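Local coordinates for putative branched chain amino acid ABC transporter, periplasmic amino acid-binding protein (Brucella ovis, PDB 4XFK) that probably serves as the periplasmic substrate-binding component of an ABC transport system for branched-chain amino acids, at residues A[116-121]-A[134-139]; A[138-143]-A[385-390]; A[130-135]-A[341-346]; A[82-87]-A[110-115]. The protein carries 1 engineered substitution. All coordinates share one frame; numbering follows the deposited sequence.

Contact 1 (A[116-121]-A[134-139]); sequences GAEALE and FSPNAA. With NA (sodium ion), chain D; ACT (acetate ion), chain B.
Ala138 and Glu118 are joined through their backbones. Ala138 N donates to Glu118 O at 3.0 Å, with a bent N-H...O angle of 134°. This bond ties the start of helix 138-152 to the loop after strand 111-114. Asn137 CA adds a CA-H...O contact to Glu118 O at 3.2 Å. Asn137 is also the N-cap of the helix. Ser135 OG donates to Pro136 O, in the carbonyl plane on a lone pair. Its chi1 of 66° puts OG between backbone N and carbonyl carbon, and Ser135 OG lies 3.3 Å from Gly116 CA.

The Glu118 chain lies alongside Pro136 and its carbonyl, with Glu118 CG 3.3 Å from Pro136 O. Apolar packing is lighter: Leu120 CD2 meets Ala139 CB at 4.0 Å and also touches Ala138 CB.

The remaining bonds involve ions and water. Gly116 O binds a sodium ion at 2.3 Å, together with Tyr31, Gly85 and two waters. One of those waters donates to Glu118 OE2; OE1 forms a salt bridge to the engineered Arg141. Glu118 N donates almost straight to acetate OXT at 2.9 Å, N-H...O angle 171°. The acetate probably came from the crystallisation liquor. Held also by Tyr166 and Ser88, it is consistent with a place for the carboxylate of an amino acid.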
# COMPACT_ATOMS: atom_id res chain seq x y z
N GLY A 116 -2.52 -2.02 -3.11
CA GLY A 116 -2.23 -1.61 -1.75
C GLY A 116 -2.80 -2.40 -0.59
O GLY A 116 -2.76 -1.90 0.54
N ALA A 117 -3.37 -3.58 -0.83
CA ALA A 117 -3.80 -4.42 0.28
C ALA A 117 -2.58 -5.21 0.73
O ALA A 117 -2.02 -5.98 -0.05
CB ALA A 117 -4.90 -5.34 -0.16
N GLU A 118 -2.17 -5.00 1.98
CA GLU A 118 -0.81 -5.35 2.41
C GLU A 118 -0.67 -6.60 3.29
O GLU A 118 0.43 -6.94 3.73
CB GLU A 118 -0.13 -4.12 3.04
CG GLU A 118 -0.18 -2.90 2.11
CD GLU A 118 0.80 -1.79 2.45
OE1 GLU A 118 1.81 -2.04 3.14
OE2 GLU A 118 0.55 -0.65 1.99
N ALA A 119 -1.78 -7.31 3.52
CA ALA A 119 -1.72 -8.54 4.31
C ALA A 119 -0.86 -9.62 3.64
O ALA A 119 -0.88 -9.78 2.42
CB ALA A 119 -3.11 -9.07 4.57
N LEU A 120 -0.13 -10.37 4.44
CA LEU A 120 0.80 -11.36 3.91
C LEU A 120 0.17 -12.40 2.99
O LEU A 120 0.78 -12.77 1.99
CB LEU A 120 1.50 -12.09 5.07
CG LEU A 120 2.41 -11.19 5.91
CD1 LEU A 120 2.92 -11.95 7.11
CD2 LEU A 120 3.55 -10.67 5.07
N GLU A 121 -1.02 -12.88 3.33
CA GLU A 121 -1.62 -14.01 2.62
C GLU A 121 -1.78 -13.79 1.12
O GLU A 121 -1.78 -14.75 0.34
CB GLU A 121 -2.97 -14.39 3.23
CG GLU A 121 -4.05 -13.32 3.08
CD GLU A 121 -5.41 -13.78 3.59
OE1 GLU A 121 -5.51 -14.92 4.08
OE2 GLU A 121 -6.38 -13.00 3.50
N PHE A 134 1.43 -4.71 -6.02
CA PHE A 134 2.36 -3.65 -6.40
C PHE A 134 2.85 -2.80 -5.24
O PHE A 134 3.72 -1.93 -5.40
CB PHE A 134 1.72 -2.77 -7.49
CG PHE A 134 1.45 -3.52 -8.76
CD1 PHE A 134 2.42 -3.61 -9.75
CD2 PHE A 134 0.25 -4.17 -8.95
CE1 PHE A 134 2.17 -4.29 -10.93
CE2 PHE A 134 -0.01 -4.87 -10.11
CZ PHE A 134 0.96 -4.93 -11.10
N SER A 135 2.31 -3.08 -4.06
CA SER A 135 2.58 -2.30 -2.86
C SER A 135 3.47 -3.08 -1.90
O SER A 135 3.79 -4.26 -2.13
CB SER A 135 1.25 -2.01 -2.17
OG SER A 135 0.68 -3.21 -1.70
N PRO A 136 3.89 -2.44 -0.79
CA PRO A 136 4.50 -3.24 0.28
C PRO A 136 3.51 -4.25 0.87
O PRO A 136 2.32 -4.31 0.52
CB PRO A 136 4.88 -2.20 1.33
CG PRO A 136 5.02 -0.92 0.55
CD PRO A 136 3.94 -1.00 -0.50
N ASN A 137 4.05 -5.07 1.76
CA ASN A 137 3.24 -5.94 2.60
C ASN A 137 3.73 -5.79 4.04
O ASN A 137 4.69 -5.05 4.29
CB ASN A 137 3.31 -7.39 2.09
CG ASN A 137 4.71 -7.95 2.10
OD1 ASN A 137 5.43 -7.84 3.09
ND2 ASN A 137 5.12 -8.53 0.97
N ALA A 138 3.10 -6.47 4.98
CA ALA A 138 3.44 -6.29 6.39
C ALA A 138 4.92 -6.54 6.68
O ALA A 138 5.53 -5.83 7.48
CB ALA A 138 2.58 -7.19 7.27
N ALA A 139 5.48 -7.55 6.03
CA ALA A 139 6.88 -7.90 6.26
C ALA A 139 7.81 -6.81 5.77
O ALA A 139 8.74 -6.40 6.47
CB ALA A 139 7.21 -9.24 5.60
NA NA D . -3.97 -0.06 1.10
C ACT B . -4.74 -3.15 4.60
O ACT B . -5.82 -3.62 5.03
OXT ACT B . -4.19 -3.78 3.67
CH3 ACT B . -4.15 -1.90 5.18
O HOH W 1 -2.16 0.56 2.32
O HOH W 2 -5.34 0.83 2.61

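Contact 2 (A[138-143]-A[385-390]); sequences AAIRFK and SIDPVQ. Engineered in segment 138-143: Arg141 (natural residue His).
Ala139, on the first turn of helix 138-152, meets Asp387 of the loop after helix 382-385, with Ala139 CB 3.8 Å from Asp387 CB. Asp387 OD1 accepts a hydrogen bond from Asn137 ND2, while Asn137 OD1 accepts one from Ile140 N. The N-cap residue therefore links the helix start to the chain at 385-390.

Ile140 brings the largest apolar surface from the helix. Its side chain crosses that of Asp387 at about a right angle, with Ile140 CD1 3.5 Å from Asp387 OD1. Ile140 CG1 lies 3.4 Å from Ser385 O and Ile140 CG2 lies 3.6 Å from the same Ser385 O. Both branches of the isoleucine thus pack against one carbonyl. Met354 of strand 350-360 touches Ile140 as well.

Lys143 reaches out from the helix to Ser385. In the conformer given, one of two, Lys143 NZ donates to Ser385 O at 2.7 Å, tilted 33° from the carbonyl plane. Its CE is swung round by a chi3 of 77°, after an extended start. Ser385 ends helix 382-385, so the ammonium sits at a helix C-terminus, where its charge would probably be favoured. The opposite charge of Asp387 is near but not in contact.

The contact joins the capped N-terminus of helix 138-152 to the turn leaving helix 382-385. Helix 138-152 follows the five-stranded parallel sheet and precedes strand 158-164 of the other sheet, a passage between lobes familiar from type I periplasmic binding proteins.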
# COMPACT_ATOMS: atom_id res chain seq x y z
N ALA A 138 3.10 -6.47 4.98
CA ALA A 138 3.44 -6.29 6.39
C ALA A 138 4.92 -6.54 6.68
O ALA A 138 5.53 -5.83 7.48
CB ALA A 138 2.58 -7.19 7.27
N ALA A 139 5.48 -7.55 6.03
CA ALA A 139 6.88 -7.90 6.26
C ALA A 139 7.81 -6.81 5.77
O ALA A 139 8.74 -6.40 6.47
CB ALA A 139 7.21 -9.24 5.60
N ILE A 140 7.57 -6.31 4.56
CA ILE A 140 8.39 -5.25 4.01
C ILE A 140 8.28 -3.98 4.86
O ILE A 140 9.29 -3.36 5.19
CB ILE A 140 8.01 -4.96 2.54
CG1 ILE A 140 8.25 -6.20 1.66
CG2 ILE A 140 8.77 -3.74 2.03
CD1 ILE A 140 7.69 -6.07 0.25
N ARG A 141 7.05 -3.59 5.19
CA ARG A 141 6.83 -2.38 5.99
C ARG A 141 7.62 -2.42 7.30
O ARG A 141 8.32 -1.47 7.66
CB ARG A 141 5.35 -2.20 6.33
CG ARG A 141 4.44 -1.81 5.18
CD ARG A 141 4.64 -0.40 4.68
NE ARG A 141 3.56 -0.07 3.76
CZ ARG A 141 3.42 1.10 3.14
NH1 ARG A 141 4.28 2.08 3.35
NH2 ARG A 141 2.41 1.29 2.30
N PHE A 142 7.48 -3.52 8.04
CA PHE A 142 7.94 -3.51 9.42
C PHE A 142 9.38 -3.93 9.63
O PHE A 142 10.02 -3.47 10.56
CB PHE A 142 6.90 -4.11 10.38
CG PHE A 142 5.75 -3.18 10.55
CD1 PHE A 142 5.80 -2.16 11.50
CD2 PHE A 142 4.68 -3.20 9.66
CE1 PHE A 142 4.78 -1.24 11.61
CE2 PHE A 142 3.65 -2.27 9.75
CZ PHE A 142 3.71 -1.27 10.72
N LYS A 143 9.93 -4.71 8.71
CA LYS A 143 11.36 -4.94 8.67
C LYS A 143 12.07 -3.63 8.36
O LYS A 143 12.99 -3.22 9.06
CB LYS A 143 11.72 -5.96 7.60
CG LYS A 143 13.20 -5.98 7.27
CD LYS A 143 13.51 -6.78 6.01
CE LYS A 143 13.16 -6.02 4.73
NZ LYS A 143 11.76 -6.26 4.27
N SER A 385 14.73 -4.58 0.34
CA SER A 385 13.37 -4.35 0.83
C SER A 385 12.43 -5.54 0.70
O SER A 385 11.64 -5.82 1.61
CB SER A 385 12.74 -3.14 0.12
OG SER A 385 13.47 -1.96 0.37
N ILE A 386 12.47 -6.22 -0.44
CA ILE A 386 11.50 -7.28 -0.69
C ILE A 386 11.65 -8.43 0.31
O ILE A 386 12.77 -8.80 0.68
CB ILE A 386 11.57 -7.78 -2.15
CG1 ILE A 386 10.31 -8.59 -2.49
CG2 ILE A 386 12.88 -8.57 -2.43
CD1 ILE A 386 10.17 -8.92 -3.96
N ASP A 387 10.53 -8.96 0.78
CA ASP A 387 10.55 -10.05 1.76
C ASP A 387 10.84 -11.37 1.05
O ASP A 387 10.67 -11.47 -0.16
CB ASP A 387 9.22 -10.11 2.54
CG ASP A 387 7.99 -10.24 1.64
OD1 ASP A 387 7.87 -9.51 0.63
OD2 ASP A 387 7.11 -11.08 1.96
N PRO A 388 11.31 -12.38 1.80
CA PRO A 388 11.54 -13.68 1.16
C PRO A 388 10.23 -14.27 0.67
O PRO A 388 9.18 -13.95 1.21
CB PRO A 388 12.10 -14.53 2.31
CG PRO A 388 12.60 -13.56 3.31
CD PRO A 388 11.72 -12.35 3.21
N VAL A 389 10.29 -15.11 -0.35
CA VAL A 389 9.11 -15.81 -0.80
C VAL A 389 8.58 -16.64 0.37
O VAL A 389 9.33 -17.37 1.04
CB VAL A 389 9.41 -16.71 -2.01
CG1 VAL A 389 8.20 -17.54 -2.38
CG2 VAL A 389 9.84 -15.85 -3.19
N GLN A 390 7.30 -16.49 0.66
CA GLN A 390 6.71 -17.13 1.83
C GLN A 390 6.65 -18.64 1.66
O GLN A 390 6.43 -19.13 0.56
CB GLN A 390 5.32 -16.58 2.10
CG GLN A 390 5.29 -15.12 2.51
CD GLN A 390 3.88 -14.62 2.67
OE1 GLN A 390 3.13 -15.09 3.52
NE2 GLN A 390 3.50 -13.66 1.84

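Contact 3 (A[130-135]-A[341-346]); sequences YHFRFS and YSMRSD. With NA (sodium ion), chain E.
Met343 sits between two phenylalanines, Phe132 and Phe134. Its CE lies over one face of the Phe134 ring, 4.0 Å from the centroid and 29° off the normal, a CH-pi contact. Its SD lies at the edge of the Phe132 ring, 5.2 Å from the centroid. The two bends at chi2 and chi3, both near 60°, place SD at one ring and CE over the other. Met343 CG is also in the plane of Phe132, at its edge.

Next to Phe134 stands Tyr341. In the conformer given, one of two, Tyr341 CE1 comes to the edge of the Phe134 ring in its plane, 3.9 Å from Phe134 CD1. Helix 296-312 packs on Phe134 and Tyr341; helix 322-331 packs on Phe132, which also stacks with His348.

The polar edge begins at Tyr341 OH, which donates to Phe134 O. The modelled distance is very short, so the exact length is doubtful. Farther out, Ser345 OG, in the conformer given, binds a sodium ion at 2.4 Å, with five waters completing its shell.

The Met-aromatic contact with Phe132 and the CH-pi contact with Phe134 join strand 131-133, an edge strand of the parallel sheet, and the residue after it to strand 339-343 of the mixed sheet.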
# COMPACT_ATOMS: atom_id res chain seq x y z
N TYR A 130 -3.12 -14.83 -11.29
CA TYR A 130 -3.82 -13.66 -11.80
C TYR A 130 -3.98 -12.54 -10.77
O TYR A 130 -4.68 -11.56 -11.02
CB TYR A 130 -5.15 -14.06 -12.46
CG TYR A 130 -4.94 -14.86 -13.73
CD1 TYR A 130 -4.70 -14.22 -14.94
CD2 TYR A 130 -4.94 -16.25 -13.71
CE1 TYR A 130 -4.48 -14.95 -16.11
CE2 TYR A 130 -4.72 -16.98 -14.87
CZ TYR A 130 -4.49 -16.33 -16.06
OH TYR A 130 -4.28 -17.07 -17.21
N HIS A 131 -3.32 -12.69 -9.62
CA HIS A 131 -3.15 -11.60 -8.67
C HIS A 131 -1.71 -11.09 -8.75
O HIS A 131 -0.75 -11.88 -8.82
CB HIS A 131 -3.46 -12.07 -7.24
CG HIS A 131 -2.91 -11.16 -6.17
ND1 HIS A 131 -1.68 -11.37 -5.59
CD2 HIS A 131 -3.42 -10.05 -5.57
CE1 HIS A 131 -1.44 -10.43 -4.69
NE2 HIS A 131 -2.48 -9.61 -4.66
N PHE A 132 -1.58 -9.76 -8.71
CA PHE A 132 -0.27 -9.12 -8.62
C PHE A 132 -0.35 -8.05 -7.55
O PHE A 132 -1.29 -7.23 -7.57
CB PHE A 132 0.10 -8.44 -9.94
CG PHE A 132 0.43 -9.40 -11.05
CD1 PHE A 132 -0.56 -9.99 -11.80
CD2 PHE A 132 1.76 -9.71 -11.33
CE1 PHE A 132 -0.25 -10.86 -12.83
CE2 PHE A 132 2.08 -10.57 -12.35
CZ PHE A 132 1.08 -11.15 -13.11
N ARG A 133 0.62 -8.03 -6.65
CA ARG A 133 0.69 -6.98 -5.63
C ARG A 133 1.81 -5.99 -5.95
O ARG A 133 2.97 -6.37 -6.13
CB ARG A 133 0.88 -7.55 -4.22
CG ARG A 133 1.24 -6.46 -3.21
CD ARG A 133 0.79 -6.74 -1.80
NE ARG A 133 1.37 -7.95 -1.23
CZ ARG A 133 0.84 -8.57 -0.19
NH1 ARG A 133 1.41 -9.66 0.30
NH2 ARG A 133 -0.27 -8.08 0.35
N PHE A 134 1.43 -4.71 -6.02
CA PHE A 134 2.36 -3.65 -6.40
C PHE A 134 2.85 -2.80 -5.24
O PHE A 134 3.72 -1.93 -5.40
CB PHE A 134 1.72 -2.77 -7.49
CG PHE A 134 1.45 -3.52 -8.76
CD1 PHE A 134 2.42 -3.61 -9.75
CD2 PHE A 134 0.25 -4.17 -8.95
CE1 PHE A 134 2.17 -4.29 -10.93
CE2 PHE A 134 -0.01 -4.87 -10.11
CZ PHE A 134 0.96 -4.93 -11.10
N SER A 135 2.31 -3.08 -4.06
CA SER A 135 2.58 -2.30 -2.86
C SER A 135 3.47 -3.08 -1.90
O SER A 135 3.79 -4.26 -2.13
CB SER A 135 1.25 -2.01 -2.17
OG SER A 135 0.68 -3.21 -1.70
N TYR A 341 11.58 -0.62 -10.50
CA TYR A 341 10.43 -1.35 -10.07
C TYR A 341 10.28 -2.58 -10.97
O TYR A 341 10.35 -2.46 -12.20
CB TYR A 341 9.27 -0.39 -10.21
CG TYR A 341 8.03 -0.80 -9.51
CD1 TYR A 341 7.21 -1.75 -10.07
CD2 TYR A 341 7.65 -0.21 -8.32
CE1 TYR A 341 6.07 -2.14 -9.46
CE2 TYR A 341 6.50 -0.60 -7.68
CZ TYR A 341 5.71 -1.56 -8.28
OH TYR A 341 4.55 -1.98 -7.70
N SER A 342 10.11 -3.76 -10.37
CA SER A 342 9.93 -4.98 -11.15
C SER A 342 9.00 -5.92 -10.39
O SER A 342 8.50 -5.57 -9.33
CB SER A 342 11.28 -5.65 -11.44
OG SER A 342 11.94 -6.05 -10.25
N MET A 343 8.78 -7.11 -10.94
CA MET A 343 7.82 -8.05 -10.37
C MET A 343 8.47 -9.41 -10.15
O MET A 343 9.07 -9.96 -11.07
CB MET A 343 6.63 -8.21 -11.32
CG MET A 343 5.55 -9.16 -10.80
SD MET A 343 4.82 -8.65 -9.23
CE MET A 343 4.09 -7.08 -9.67
N ARG A 344 8.34 -9.96 -8.95
CA ARG A 344 8.85 -11.30 -8.68
C ARG A 344 7.85 -12.33 -9.19
O ARG A 344 6.67 -12.29 -8.85
CB ARG A 344 9.12 -11.48 -7.20
CG ARG A 344 9.71 -12.84 -6.89
CD ARG A 344 10.38 -12.83 -5.53
NE ARG A 344 9.41 -12.58 -4.46
CZ ARG A 344 9.74 -12.29 -3.21
NH1 ARG A 344 11.02 -12.19 -2.87
NH2 ARG A 344 8.81 -12.09 -2.30
N SER A 345 8.31 -13.27 -10.00
CA SER A 345 7.39 -14.20 -10.64
C SER A 345 6.85 -15.26 -9.68
O SER A 345 5.73 -15.73 -9.86
CB SER A 345 8.05 -14.87 -11.84
OG SER A 345 9.17 -15.62 -11.43
N ASP A 346 7.63 -15.61 -8.66
CA ASP A 346 7.26 -16.70 -7.76
C ASP A 346 5.92 -16.46 -7.09
O ASP A 346 5.12 -17.39 -6.92
CB ASP A 346 8.30 -16.88 -6.66
CG ASP A 346 9.69 -17.07 -7.19
OD1 ASP A 346 10.19 -16.18 -7.92
OD2 ASP A 346 10.31 -18.11 -6.86
NA NA E . 11.48 -15.24 -12.05
O HOH W 3 11.14 -13.16 -10.78
O HOH W 4 11.83 -16.38 -9.92
O HOH W 5 10.56 -13.84 -14.01
O HOH W 6 13.84 -14.75 -12.65
O HOH W 7 11.53 -17.47 -13.14

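Contact 4 (A[82-87]-A[110-115]); sequences IVQGSS and VLYLNL. With NA (sodium ion), chain D.
Val110 CG1, just before strand 111-114, rests against Ile82 CG1 at 3.8 Å in the conformer given. Leu111 O accepts from Ile82 N at 2.8 Å, nearly straight at 170°.

Tyr112 then reaches across to Gln84: Tyr112 OH donates to Gln84 OE1 at 2.7 Å. Amide and ring planes are turned 42° apart. Gln84 is bent at chi2 (-89°), which turns CD toward the tyrosine, and its NE2 donates to Ser87 O. Both ends of the amide are thus held. Asn114 CB lies over one face of the Tyr112 ring.

Leu113 N donates to Ile82 O at 2.8 Å, and Leu113 O receives a weak bond from Gln84 N. Leu113 CB packs on Val83 CG2. Asn114 OD1 turns to the following loop and accepts from Gly116 N and Ala117 N. Leu115 N closes the ladder on Gln84 O at 3.0 Å. Leu115 CD1 is tight against Val83 CG1, at 3.4 Å.

Just past the strand, Gly85 O binds a sodium ion at 2.3 Å, with Tyr31 and Gly116. Two adjacent parallel strands joined through helix 88-104 form a beta-alpha-beta unit, and the ion lies at the carboxyl ends of its strands, where Rossmann-like sheets commonly place ligands.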
# COMPACT_ATOMS: atom_id res chain seq x y z
N ILE A 82 -9.43 -5.96 -12.48
CA ILE A 82 -9.98 -5.39 -11.25
C ILE A 82 -8.84 -4.74 -10.48
O ILE A 82 -7.79 -5.37 -10.29
CB ILE A 82 -10.57 -6.50 -10.35
CG1 ILE A 82 -11.62 -7.33 -11.10
CG2 ILE A 82 -11.11 -5.92 -9.04
CD1 ILE A 82 -12.84 -6.54 -11.52
N VAL A 83 -9.04 -3.51 -10.03
CA VAL A 83 -8.06 -2.80 -9.21
C VAL A 83 -8.68 -2.41 -7.87
O VAL A 83 -9.82 -1.93 -7.82
CB VAL A 83 -7.59 -1.54 -9.94
CG1 VAL A 83 -6.79 -0.67 -9.02
CG2 VAL A 83 -6.80 -1.91 -11.20
N GLN A 84 -7.92 -2.62 -6.79
CA GLN A 84 -8.38 -2.30 -5.44
C GLN A 84 -7.15 -2.26 -4.54
O GLN A 84 -6.13 -2.88 -4.86
CB GLN A 84 -9.38 -3.36 -4.96
CG GLN A 84 -9.93 -3.15 -3.54
CD GLN A 84 -9.08 -3.82 -2.47
OE1 GLN A 84 -8.15 -4.56 -2.78
NE2 GLN A 84 -9.41 -3.56 -1.21
N GLY A 85 -7.24 -1.54 -3.42
CA GLY A 85 -6.14 -1.56 -2.46
C GLY A 85 -6.39 -1.09 -1.04
O GLY A 85 -5.49 -1.19 -0.21
N SER A 86 -7.59 -0.60 -0.71
CA SER A 86 -7.74 0.04 0.60
C SER A 86 -7.96 -0.88 1.79
O SER A 86 -7.83 -0.44 2.92
CB SER A 86 -8.85 1.11 0.57
OG SER A 86 -10.11 0.51 0.33
N SER A 87 -8.30 -2.15 1.56
CA SER A 87 -8.55 -3.07 2.68
C SER A 87 -8.13 -4.49 2.33
O SER A 87 -8.57 -5.02 1.31
CB SER A 87 -10.03 -3.09 3.06
OG SER A 87 -10.32 -4.22 3.87
N VAL A 110 -9.61 -13.07 -15.59
CA VAL A 110 -9.60 -11.69 -15.12
C VAL A 110 -8.39 -11.47 -14.22
O VAL A 110 -8.02 -12.35 -13.43
CB VAL A 110 -10.92 -11.39 -14.35
CG1 VAL A 110 -10.87 -10.06 -13.61
CG2 VAL A 110 -12.12 -11.45 -15.30
N LEU A 111 -7.74 -10.32 -14.38
CA LEU A 111 -6.59 -9.96 -13.55
C LEU A 111 -7.01 -9.12 -12.35
O LEU A 111 -7.86 -8.24 -12.47
CB LEU A 111 -5.59 -9.14 -14.36
CG LEU A 111 -4.63 -9.88 -15.28
CD1 LEU A 111 -4.07 -8.94 -16.32
CD2 LEU A 111 -3.52 -10.51 -14.44
N TYR A 112 -6.38 -9.37 -11.21
CA TYR A 112 -6.55 -8.51 -10.04
C TYR A 112 -5.22 -7.79 -9.79
O TYR A 112 -4.22 -8.41 -9.40
CB TYR A 112 -7.01 -9.33 -8.83
CG TYR A 112 -7.03 -8.61 -7.50
CD1 TYR A 112 -7.26 -7.23 -7.42
CD2 TYR A 112 -6.81 -9.31 -6.32
CE1 TYR A 112 -7.26 -6.59 -6.18
CE2 TYR A 112 -6.81 -8.68 -5.10
CZ TYR A 112 -7.03 -7.33 -5.03
OH TYR A 112 -7.01 -6.73 -3.80
N LEU A 113 -5.20 -6.49 -10.06
CA LEU A 113 -4.06 -5.65 -9.72
C LEU A 113 -4.29 -5.06 -8.34
O LEU A 113 -5.11 -4.17 -8.15
CB LEU A 113 -3.86 -4.54 -10.74
CG LEU A 113 -3.80 -4.99 -12.21
CD1 LEU A 113 -3.53 -3.77 -13.08
CD2 LEU A 113 -2.75 -6.06 -12.44
N ASN A 114 -3.57 -5.61 -7.38
CA ASN A 114 -3.67 -5.19 -6.00
C ASN A 114 -2.69 -4.05 -5.77
O ASN A 114 -1.48 -4.23 -5.76
CB ASN A 114 -3.37 -6.41 -5.12
CG ASN A 114 -3.16 -6.07 -3.67
OD1 ASN A 114 -3.32 -4.92 -3.26
ND2 ASN A 114 -2.78 -7.07 -2.88
N LEU A 115 -3.23 -2.84 -5.63
CA LEU A 115 -2.39 -1.67 -5.53
C LEU A 115 -2.10 -1.24 -4.11
O LEU A 115 -1.48 -0.18 -3.90
CB LEU A 115 -3.00 -0.49 -6.30
CG LEU A 115 -3.15 -0.67 -7.82
CD1 LEU A 115 -3.67 0.62 -8.45
CD2 LEU A 115 -1.84 -1.07 -8.48
NA NA D . -3.97 -0.06 1.10
O HOH W 2 -5.34 0.83 2.61
O HOH W 1 -2.16 0.56 2.32

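In the fold
Contacts 1, 3 and 4 are buried; contact 2 is only partly so. Contact 4 is ordered strand pairing inside the parallel sheet. Contact 3 reaches from an edge strand of that sheet to another sheet and relies on aromatic and sulfur packing. Strands 111-114 and 131-133 are neighbours, so contacts 3 and 4 share one sheet. Contact 1 lies at the loops beyond these strands and is mixed in character, with ions, backbone bonds and some apolar packing. It shares one sodium ion with contact 4. Contacts 1 and 2 share the start of helix 138-152. Arg344 NH1 links contact 3 to contact 2 through Asp387 O, and Arg133 ties contact 3 to the loop of contact 1.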